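Local coordinates for protein cryptochrome DASH (Arabidopsis thaliana, PDB 2J4D) that repairs cyclobutane pyrimidine dimers in single-stranded DNA, binds DNA without sequence specificity, carries FAD and a folate antenna, and may act as a photoreceptor, at residues D377-E382 and F388-G393; S384-M389 and A465-Q470. All blocks are in the same frame, centred on the assembly; numbering follows the deposited sequence.

Overall arrangement
Both contacts use helix 374-386 and the turn that follows it, and their centres lie about 7 Å apart within the FAD-binding domain. Contact 1 is wholly buried and packs the middle of that helix against the loop and helix start that line the flavin cofactor; its chemistry is mixed, with an amide, a carboxylate, two methionines and a bridging water. Contact 2 is smaller and apolar: the C-terminal end of the same helix meets a tryptophan from helix 462-467, and one of its threonines is partly exposed. Phe-388 and Met-389 lie in a segment of each contact but meet the opposite segment only in contact 1. Trp-467 ties the two together by also packing on Glu-382 and Ala-378.

Contact 1 of 2, residues D377-E382 and F388-G393; sequences DANMKE and FMSNRG. With FAD (flavin-adenine dinucleotide), chain C.
Met-389 holds CG anti to its backbone N (chi1 -173°) and bends at chi3, a shape that lays its thioether against Asn-379 and turns its methyl back to the helix. Met-389 CG lies 3.4 Å from Asn-379 OD1, the two side chains crossing at about a right angle, while Met-389 CE reaches Asn-379 O at 3.5 Å and touches the sulfur of Met-380. The Glu-382 chain is stretched out and runs beside Phe-388 in the same direction, with the carboxylate and ring planes 41° apart. Glu-382 CG sits 3.4 Å from Phe-388 O, and Glu-382 OE2 comes to the edge of the phenyl ring, in its plane. Direct hydrogen bonds between 377-382 and 388-393 are lacking; one bridging water links them instead. It accepts from Ser-390 N and lies 2.8 Å from Asn-379 OD1 and 2.6 Å from Glu-382 OE1, thus tying the helix to the turn. Ser-390 is the N-cap of helix 391-404: Ser-390 OG accepts from Gly-393 N at 3.0 Å, 155° at the hydrogen. Gly-393 CA lies against Asn-379 OD1, where the start of this helix meets helix 374-386. In the all-helical FAD-binding domain of the photolyase family, this turn forms part of the cofactor wall. Phe-388 CZ stands 3.4 Å from FAD O5', which lies at the ring edge, and Asn-391 CB packs on the ribityl hydroxyls O2' and O4'. Farther back, Asn-379 ND2 is held by Leu-375 O one turn earlier, which probably helps fix the rotation of the amide, and Glu-382 OE1 also bonds to Tyr-463 OH. Val-397 packs against Asn-379 and both methionines.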
loop_
_atom_site.group_PDB
_atom_site.type_symbol
_atom_site.label_atom_id
_atom_site.label_comp_id
_atom_site.label_asym_id
_atom_site.label_seq_id
_atom_site.Cartn_x
_atom_site.Cartn_y
_atom_site.Cartn_z
ATOM N N ASP A 377 8.134 -21.282 -5.102
ATOM C CA ASP A 377 8.454 -20.729 -6.416
ATOM C C ASP A 377 7.304 -20.039 -7.128
ATOM O O ASP A 377 7.492 -18.976 -7.723
ATOM C CB ASP A 377 9.051 -21.815 -7.330
ATOM C CG ASP A 377 10.352 -22.386 -6.782
ATOM O OD1 ASP A 377 11.045 -21.661 -6.031
ATOM O OD2 ASP A 377 10.689 -23.549 -7.107
ATOM N N ALA A 378 6.120 -20.638 -7.075
ATOM C CA ALA A 378 4.953 -20.052 -7.719
ATOM C C ALA A 378 4.671 -18.676 -7.113
ATOM O O ALA A 378 4.381 -17.719 -7.826
ATOM C CB ALA A 378 3.736 -20.970 -7.545
ATOM N N ASN A 379 4.748 -18.584 -5.792
ATOM C CA ASN A 379 4.500 -17.311 -5.126
ATOM C C ASN A 379 5.549 -16.266 -5.491
ATOM O O ASN A 379 5.209 -15.119 -5.786
ATOM C CB ASN A 379 4.439 -17.516 -3.607
ATOM C CG ASN A 379 3.033 -17.840 -3.119
ATOM O OD1 ASN A 379 2.159 -16.972 -3.089
ATOM N ND2 ASN A 379 2.804 -19.101 -2.748
ATOM N N MET A 380 6.820 -16.658 -5.506
ATOM C CA MET A 380 7.875 -15.704 -5.837
ATOM C C MET A 380 7.780 -15.269 -7.296
ATOM O O MET A 380 8.123 -14.136 -7.643
ATOM C CB MET A 380 9.253 -16.305 -5.543
ATOM C CG MET A 380 9.459 -16.674 -4.074
ATOM S SD MET A 380 9.038 -15.327 -2.928
ATOM C CE MET A 380 10.310 -14.108 -3.389
ATOM N N LYS A 381 7.307 -16.166 -8.156
ATOM C CA LYS A 381 7.165 -15.818 -9.562
ATOM C C LYS A 381 5.965 -14.870 -9.696
ATOM O O LYS A 381 6.000 -13.919 -10.476
ATOM C CB LYS A 381 6.951 -17.076 -10.412
ATOM C CG LYS A 381 7.077 -16.833 -11.916
ATOM C CD LYS A 381 7.001 -18.133 -12.717
ATOM C CE LYS A 381 8.151 -19.093 -12.377
ATOM N NZ LYS A 381 9.512 -18.589 -12.749
ATOM N N GLU A 382 4.904 -15.124 -8.933
ATOM C CA GLU A 382 3.731 -14.250 -8.986
ATOM C C GLU A 382 4.172 -12.829 -8.629
ATOM O O GLU A 382 3.812 -11.855 -9.293
ATOM C CB GLU A 382 2.649 -14.705 -7.994
ATOM C CG GLU A 382 1.401 -13.808 -8.044
ATOM C CD GLU A 382 0.313 -14.201 -7.060
ATOM O OE1 GLU A 382 0.379 -15.307 -6.489
ATOM O OE2 GLU A 382 -0.622 -13.396 -6.865
ATOM N N PHE A 388 2.352 -8.442 -6.857
ATOM C CA PHE A 388 1.391 -8.796 -5.816
ATOM C C PHE A 388 1.590 -10.254 -5.402
ATOM O O PHE A 388 2.115 -11.059 -6.173
ATOM C CB PHE A 388 -0.044 -8.614 -6.333
ATOM C CG PHE A 388 -1.109 -8.837 -5.284
ATOM C CD1 PHE A 388 -1.516 -7.795 -4.456
ATOM C CD2 PHE A 388 -1.686 -10.095 -5.107
ATOM C CE1 PHE A 388 -2.482 -7.995 -3.462
ATOM C CE2 PHE A 388 -2.658 -10.307 -4.112
ATOM C CZ PHE A 388 -3.052 -9.251 -3.288
ATOM N N MET A 389 1.192 -10.574 -4.174
ATOM C CA MET A 389 1.257 -11.940 -3.656
ATOM C C MET A 389 0.140 -12.029 -2.631
ATOM O O MET A 389 -0.107 -11.059 -1.904
ATOM C CB MET A 389 2.601 -12.233 -2.979
ATOM C CG MET A 389 2.766 -13.710 -2.582
ATOM S SD MET A 389 4.259 -14.094 -1.643
ATOM C CE MET A 389 5.562 -13.481 -2.759
ATOM N N SER A 390 -0.547 -13.170 -2.581
ATOM C CA SER A 390 -1.641 -13.347 -1.623
ATOM C C SER A 390 -1.076 -13.289 -0.213
ATOM O O SER A 390 0.105 -13.570 -0.002
ATOM C CB SER A 390 -2.338 -14.702 -1.810
ATOM O OG SER A 390 -1.470 -15.764 -1.453
ATOM N N ASN A 391 -1.923 -12.934 0.748
ATOM C CA ASN A 391 -1.488 -12.864 2.136
ATOM C C ASN A 391 -0.960 -14.229 2.594
ATOM O O ASN A 391 0.051 -14.316 3.292
ATOM C CB ASN A 391 -2.653 -12.433 3.029
ATOM C CG ASN A 391 -2.274 -12.415 4.500
ATOM O OD1 ASN A 391 -1.341 -11.718 4.905
ATOM N ND2 ASN A 391 -2.987 -13.194 5.305
ATOM N N ARG A 392 -1.651 -15.295 2.201
ATOM C CA ARG A 392 -1.235 -16.649 2.569
ATOM C C ARG A 392 0.163 -16.923 2.001
ATOM O O ARG A 392 1.038 -17.432 2.692
ATOM C CB ARG A 392 -2.254 -17.663 2.028
ATOM C CG ARG A 392 -1.872 -19.135 2.169
ATOM C CD ARG A 392 -1.582 -19.521 3.610
ATOM N NE ARG A 392 -2.573 -18.970 4.532
ATOM C CZ ARG A 392 -2.571 -19.193 5.844
ATOM N NH1 ARG A 392 -1.635 -19.962 6.383
ATOM N NH2 ARG A 392 -3.494 -18.632 6.622
ATOM N N GLY A 393 0.372 -16.559 0.740
ATOM C CA GLY A 393 1.670 -16.772 0.123
ATOM C C GLY A 393 2.789 -16.008 0.808
ATOM O O GLY A 393 3.883 -16.547 1.015
HETATM P PA FAD C . -7.519 -8.455 2.081
HETATM O O1A FAD C . -8.598 -8.143 1.122
HETATM O O2A FAD C . -7.488 -9.775 2.753
HETATM O O5B FAD C . -7.476 -7.340 3.240
HETATM C C5B FAD C . -8.086 -6.046 3.040
HETATM C C4B FAD C . -7.076 -4.972 3.458
HETATM O O4B FAD C . -6.727 -5.187 4.824
HETATM C C3B FAD C . -5.757 -4.992 2.694
HETATM O O3B FAD C . -5.848 -4.362 1.427
HETATM C C2B FAD C . -4.846 -4.317 3.673
HETATM O O2B FAD C . -4.813 -2.909 3.586
HETATM C C1B FAD C . -5.348 -4.840 5.031
HETATM N N9A FAD C . -4.638 -6.027 5.552
HETATM C C8A FAD C . -5.013 -7.352 5.444
HETATM N N7A FAD C . -4.155 -8.174 6.033
HETATM C C5A FAD C . -3.180 -7.351 6.552
HETATM C C6A FAD C . -1.998 -7.625 7.280
HETATM N N6A FAD C . -1.601 -8.837 7.642
HETATM N N1A FAD C . -1.216 -6.542 7.650
HETATM C C2A FAD C . -1.589 -5.268 7.297
HETATM N N3A FAD C . -2.704 -4.939 6.601
HETATM C C4A FAD C . -3.458 -6.013 6.242
HETATM N N1 FAD C . 0.287 -5.307 3.138
HETATM C C2 FAD C . 0.479 -4.048 2.609
HETATM O O2 FAD C . -0.453 -3.278 2.465
HETATM N N3 FAD C . 1.779 -3.673 2.238
HETATM C C4 FAD C . 2.895 -4.497 2.368
HETATM O O4 FAD C . 4.023 -4.107 2.017
HETATM C C4X FAD C . 2.690 -5.789 2.911
HETATM N N5 FAD C . 3.755 -6.688 3.076
HETATM C C5X FAD C . 3.565 -7.914 3.717
HETATM C C6 FAD C . 4.652 -8.755 3.989
HETATM C C7 FAD C . 4.495 -10.004 4.634
HETATM C C7M FAD C . 5.708 -10.861 4.901
HETATM C C8 FAD C . 3.167 -10.414 5.018
HETATM C C8M FAD C . 2.900 -11.739 5.714
HETATM C C9 FAD C . 2.067 -9.576 4.750
HETATM C C9A FAD C . 2.236 -8.317 4.100
HETATM N N10 FAD C . 1.139 -7.451 3.813
HETATM C C10 FAD C . 1.365 -6.160 3.285
HETATM C "C1'" FAD C . -0.205 -7.714 4.423
HETATM C "C2'" FAD C . -1.204 -8.529 3.577
HETATM O "O2'" FAD C . -0.585 -9.718 3.118
HETATM C "C3'" FAD C . -1.674 -7.698 2.385
HETATM O "O3'" FAD C . -2.243 -6.450 2.829
HETATM C "C4'" FAD C . -2.756 -8.369 1.522
HETATM O "O4'" FAD C . -2.257 -9.582 0.954
HETATM C "C5'" FAD C . -3.171 -7.410 0.414
HETATM O "O5'" FAD C . -4.195 -8.004 -0.388
HETATM P P FAD C . -5.746 -7.782 -0.206
HETATM O O1P FAD C . -5.954 -6.336 -0.392
HETATM O O2P FAD C . -6.472 -8.647 -1.175
HETATM O O3P FAD C . -6.157 -8.335 1.224
HETATM O O HOH W 1 -0.107 -15.678 -3.997
#

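Contact 2 of 2, residues S384-M389 and A465-Q470; sequences STTGFM and AFWLQQ. With FAD (flavin-adenine dinucleotide), chain C.
A single indole carries the whole of this contact: Trp-467 alone of 465-470 meets the helix end at 384-389, and no hydrogen bond crosses between them. Its six-membered ring arrives obliquely, with Trp-467 CZ3 4.0 Å from both CB and CG2 of Thr-385, whose side chain comes from the opposite direction. Next to it, Trp-467 CH2 lies 3.8 Å from the methyl CG2 of Thr-386. A chi1 of 66° aims Thr-386 OG1 at the backbone just ahead, where it accepts from Phe-388 N at 3.2 Å, 147° at the hydrogen, and leaves CG2 beside the backbone N, facing the indole. This is an ST turn, and it carries the chain out of helix 374-386 through Gly-387, which has positive phi, toward the FAD pocket of the photolyase FAD-binding domain. Both hydroxyls also bond back into their own helix, Thr-385 OG1 to Lys-381 O and Thr-386 OG1 to Glu-382 O. Over one face of the indole lies Phe-466 CE1, 3.6 Å above the plane and offset toward the rim; the Phe-466 ring in turn makes a cation-pi contact with Arg-244.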
loop_
_atom_site.group_PDB
_atom_site.type_symbol
_atom_site.label_atom_id
_atom_site.label_comp_id
_atom_site.label_asym_id
_atom_site.label_seq_id
_atom_site.Cartn_x
_atom_site.Cartn_y
_atom_site.Cartn_z
ATOM N N SER A 384 7.320 -11.312 -8.712
ATOM C CA SER A 384 8.154 -10.607 -9.684
ATOM C C SER A 384 7.433 -10.309 -11.004
ATOM O O SER A 384 7.808 -9.398 -11.728
ATOM C CB SER A 384 9.450 -11.388 -9.947
ATOM O OG SER A 384 9.165 -12.687 -10.416
ATOM N N THR A 385 6.384 -11.064 -11.297
ATOM C CA THR A 385 5.615 -10.882 -12.524
ATOM C C THR A 385 4.487 -9.858 -12.403
ATOM O O THR A 385 4.201 -9.126 -13.352
ATOM C CB THR A 385 4.960 -12.217 -12.970
ATOM O OG1 THR A 385 5.967 -13.229 -13.083
ATOM C CG2 THR A 385 4.236 -12.051 -14.310
ATOM N N THR A 386 3.848 -9.810 -11.238
ATOM C CA THR A 386 2.702 -8.913 -11.042
ATOM C C THR A 386 2.862 -7.841 -9.962
ATOM O O THR A 386 2.115 -6.870 -9.952
ATOM C CB THR A 386 1.447 -9.720 -10.667
ATOM O OG1 THR A 386 1.665 -10.325 -9.388
ATOM C CG2 THR A 386 1.171 -10.834 -11.701
ATOM N N GLY A 387 3.810 -8.022 -9.049
ATOM C CA GLY A 387 3.977 -7.042 -7.982
ATOM C C GLY A 387 2.990 -7.277 -6.847
ATOM O O GLY A 387 2.794 -6.422 -5.976
ATOM N N PHE A 388 2.352 -8.442 -6.857
ATOM C CA PHE A 388 1.391 -8.796 -5.816
ATOM C C PHE A 388 1.590 -10.254 -5.402
ATOM O O PHE A 388 2.115 -11.059 -6.173
ATOM C CB PHE A 388 -0.044 -8.614 -6.333
ATOM C CG PHE A 388 -1.109 -8.837 -5.284
ATOM C CD1 PHE A 388 -1.516 -7.795 -4.456
ATOM C CD2 PHE A 388 -1.686 -10.095 -5.107
ATOM C CE1 PHE A 388 -2.482 -7.995 -3.462
ATOM C CE2 PHE A 388 -2.658 -10.307 -4.112
ATOM C CZ PHE A 388 -3.052 -9.251 -3.288
ATOM N N MET A 389 1.192 -10.574 -4.174
ATOM C CA MET A 389 1.257 -11.940 -3.656
ATOM C C MET A 389 0.140 -12.029 -2.631
ATOM O O MET A 389 -0.107 -11.059 -1.904
ATOM C CB MET A 389 2.601 -12.233 -2.979
ATOM C CG MET A 389 2.766 -13.710 -2.582
ATOM S SD MET A 389 4.259 -14.094 -1.643
ATOM C CE MET A 389 5.562 -13.481 -2.759
ATOM N N ALA A 465 0.367 -24.843 -10.506
ATOM C CA ALA A 465 0.272 -25.229 -11.917
ATOM C C ALA A 465 0.062 -24.021 -12.824
ATOM O O ALA A 465 0.560 -23.979 -13.953
ATOM C CB ALA A 465 -0.874 -26.229 -12.114
ATOM N N PHE A 466 -0.689 -23.042 -12.337
ATOM C CA PHE A 466 -0.939 -21.845 -13.121
ATOM C C PHE A 466 0.365 -21.079 -13.335
ATOM O O PHE A 466 0.646 -20.610 -14.439
ATOM C CB PHE A 466 -1.965 -20.942 -12.414
ATOM C CG PHE A 466 -2.153 -19.608 -13.079
ATOM C CD1 PHE A 466 -1.399 -18.505 -12.686
ATOM C CD2 PHE A 466 -3.048 -19.465 -14.137
ATOM C CE1 PHE A 466 -1.527 -17.278 -13.338
ATOM C CE2 PHE A 466 -3.187 -18.243 -14.801
ATOM C CZ PHE A 466 -2.424 -17.145 -14.402
ATOM N N TRP A 467 1.166 -20.968 -12.278
ATOM C CA TRP A 467 2.423 -20.228 -12.352
ATOM C C TRP A 467 3.613 -21.014 -12.881
ATOM O O TRP A 467 4.532 -20.436 -13.467
ATOM C CB TRP A 467 2.768 -19.640 -10.979
ATOM C CG TRP A 467 1.917 -18.450 -10.655
ATOM C CD1 TRP A 467 0.893 -18.388 -9.753
ATOM C CD2 TRP A 467 1.944 -17.184 -11.321
ATOM N NE1 TRP A 467 0.272 -17.161 -9.824
ATOM C CE2 TRP A 467 0.897 -16.404 -10.780
ATOM C CE3 TRP A 467 2.749 -16.635 -12.329
ATOM C CZ2 TRP A 467 0.632 -15.098 -11.213
ATOM C CZ3 TRP A 467 2.487 -15.333 -12.763
ATOM C CH2 TRP A 467 1.434 -14.583 -12.201
ATOM N N LEU A 468 3.599 -22.323 -12.669
ATOM C CA LEU A 468 4.685 -23.181 -13.123
ATOM C C LEU A 468 4.065 -24.172 -14.109
ATOM O O LEU A 468 3.857 -25.341 -13.787
ATOM C CB LEU A 468 5.301 -23.903 -11.919
ATOM C CG LEU A 468 5.696 -22.960 -10.767
ATOM C CD1 LEU A 468 6.142 -23.752 -9.550
ATOM C CD2 LEU A 468 6.800 -22.027 -11.228
ATOM N N GLN A 469 3.764 -23.676 -15.309
ATOM C CA GLN A 469 3.127 -24.468 -16.356
ATOM C C GLN A 469 3.669 -25.874 -16.600
ATOM O O GLN A 469 2.932 -26.732 -17.087
ATOM C CB GLN A 469 3.111 -23.688 -17.679
ATOM C CG GLN A 469 4.361 -22.869 -17.950
ATOM C CD GLN A 469 4.408 -21.602 -17.111
ATOM O OE1 GLN A 469 5.376 -21.351 -16.389
ATOM N NE2 GLN A 469 3.356 -20.794 -17.207
ATOM N N GLN A 470 4.933 -26.127 -16.272
ATOM C CA GLN A 470 5.487 -27.461 -16.486
ATOM C C GLN A 470 4.893 -28.491 -15.520
ATOM O O GLN A 470 5.242 -29.673 -15.579
ATOM C CB GLN A 470 7.019 -27.463 -16.351
ATOM C CG GLN A 470 7.546 -27.217 -14.950
ATOM C CD GLN A 470 7.889 -25.760 -14.707
ATOM O OE1 GLN A 470 7.079 -24.872 -14.960
ATOM N NE2 GLN A 470 9.095 -25.511 -14.209
HETATM P PA FAD C . -7.519 -8.455 2.081
HETATM O O1A FAD C . -8.598 -8.143 1.122
HETATM O O2A FAD C . -7.488 -9.775 2.753
HETATM O O5B FAD C . -7.476 -7.340 3.240
HETATM C C5B FAD C . -8.086 -6.046 3.040
HETATM C C4B FAD C . -7.076 -4.972 3.458
HETATM O O4B FAD C . -6.727 -5.187 4.824
HETATM C C3B FAD C . -5.757 -4.992 2.694
HETATM O O3B FAD C . -5.848 -4.362 1.427
HETATM C C2B FAD C . -4.846 -4.317 3.673
HETATM O O2B FAD C . -4.813 -2.909 3.586
HETATM C C1B FAD C . -5.348 -4.840 5.031
HETATM N N9A FAD C . -4.638 -6.027 5.552
HETATM C C8A FAD C . -5.013 -7.352 5.444
HETATM N N7A FAD C . -4.155 -8.174 6.033
HETATM C C5A FAD C . -3.180 -7.351 6.552
HETATM C C6A FAD C . -1.998 -7.625 7.280
HETATM N N6A FAD C . -1.601 -8.837 7.642
HETATM N N1A FAD C . -1.216 -6.542 7.650
HETATM C C2A FAD C . -1.589 -5.268 7.297
HETATM N N3A FAD C . -2.704 -4.939 6.601
HETATM C C4A FAD C . -3.458 -6.013 6.242
HETATM N N1 FAD C . 0.287 -5.307 3.138
HETATM C C2 FAD C . 0.479 -4.048 2.609
HETATM O O2 FAD C . -0.453 -3.278 2.465
HETATM N N3 FAD C . 1.779 -3.673 2.238
HETATM C C4 FAD C . 2.895 -4.497 2.368
HETATM O O4 FAD C . 4.023 -4.107 2.017
HETATM C C4X FAD C . 2.690 -5.789 2.911
HETATM N N5 FAD C . 3.755 -6.688 3.076
HETATM C C5X FAD C . 3.565 -7.914 3.717
HETATM C C6 FAD C . 4.652 -8.755 3.989
HETATM C C7 FAD C . 4.495 -10.004 4.634
HETATM C C7M FAD C . 5.708 -10.861 4.901
HETATM C C8 FAD C . 3.167 -10.414 5.018
HETATM C C8M FAD C . 2.900 -11.739 5.714
HETATM C C9 FAD C . 2.067 -9.576 4.750
HETATM C C9A FAD C . 2.236 -8.317 4.100
HETATM N N10 FAD C . 1.139 -7.451 3.813
HETATM C C10 FAD C . 1.365 -6.160 3.285
HETATM C "C1'" FAD C . -0.205 -7.714 4.423
HETATM C "C2'" FAD C . -1.204 -8.529 3.577
HETATM O "O2'" FAD C . -0.585 -9.718 3.118
HETATM C "C3'" FAD C . -1.674 -7.698 2.385
HETATM O "O3'" FAD C . -2.243 -6.450 2.829
HETATM C "C4'" FAD C . -2.756 -8.369 1.522
HETATM O "O4'" FAD C . -2.257 -9.582 0.954
HETATM C "C5'" FAD C . -3.171 -7.410 0.414
HETATM O "O5'" FAD C . -4.195 -8.004 -0.388
HETATM P P FAD C . -5.746 -7.782 -0.206
HETATM O O1P FAD C . -5.954 -6.336 -0.392
HETATM O O2P FAD C . -6.472 -8.647 -1.175
HETATM O O3P FAD C . -6.157 -8.335 1.224
#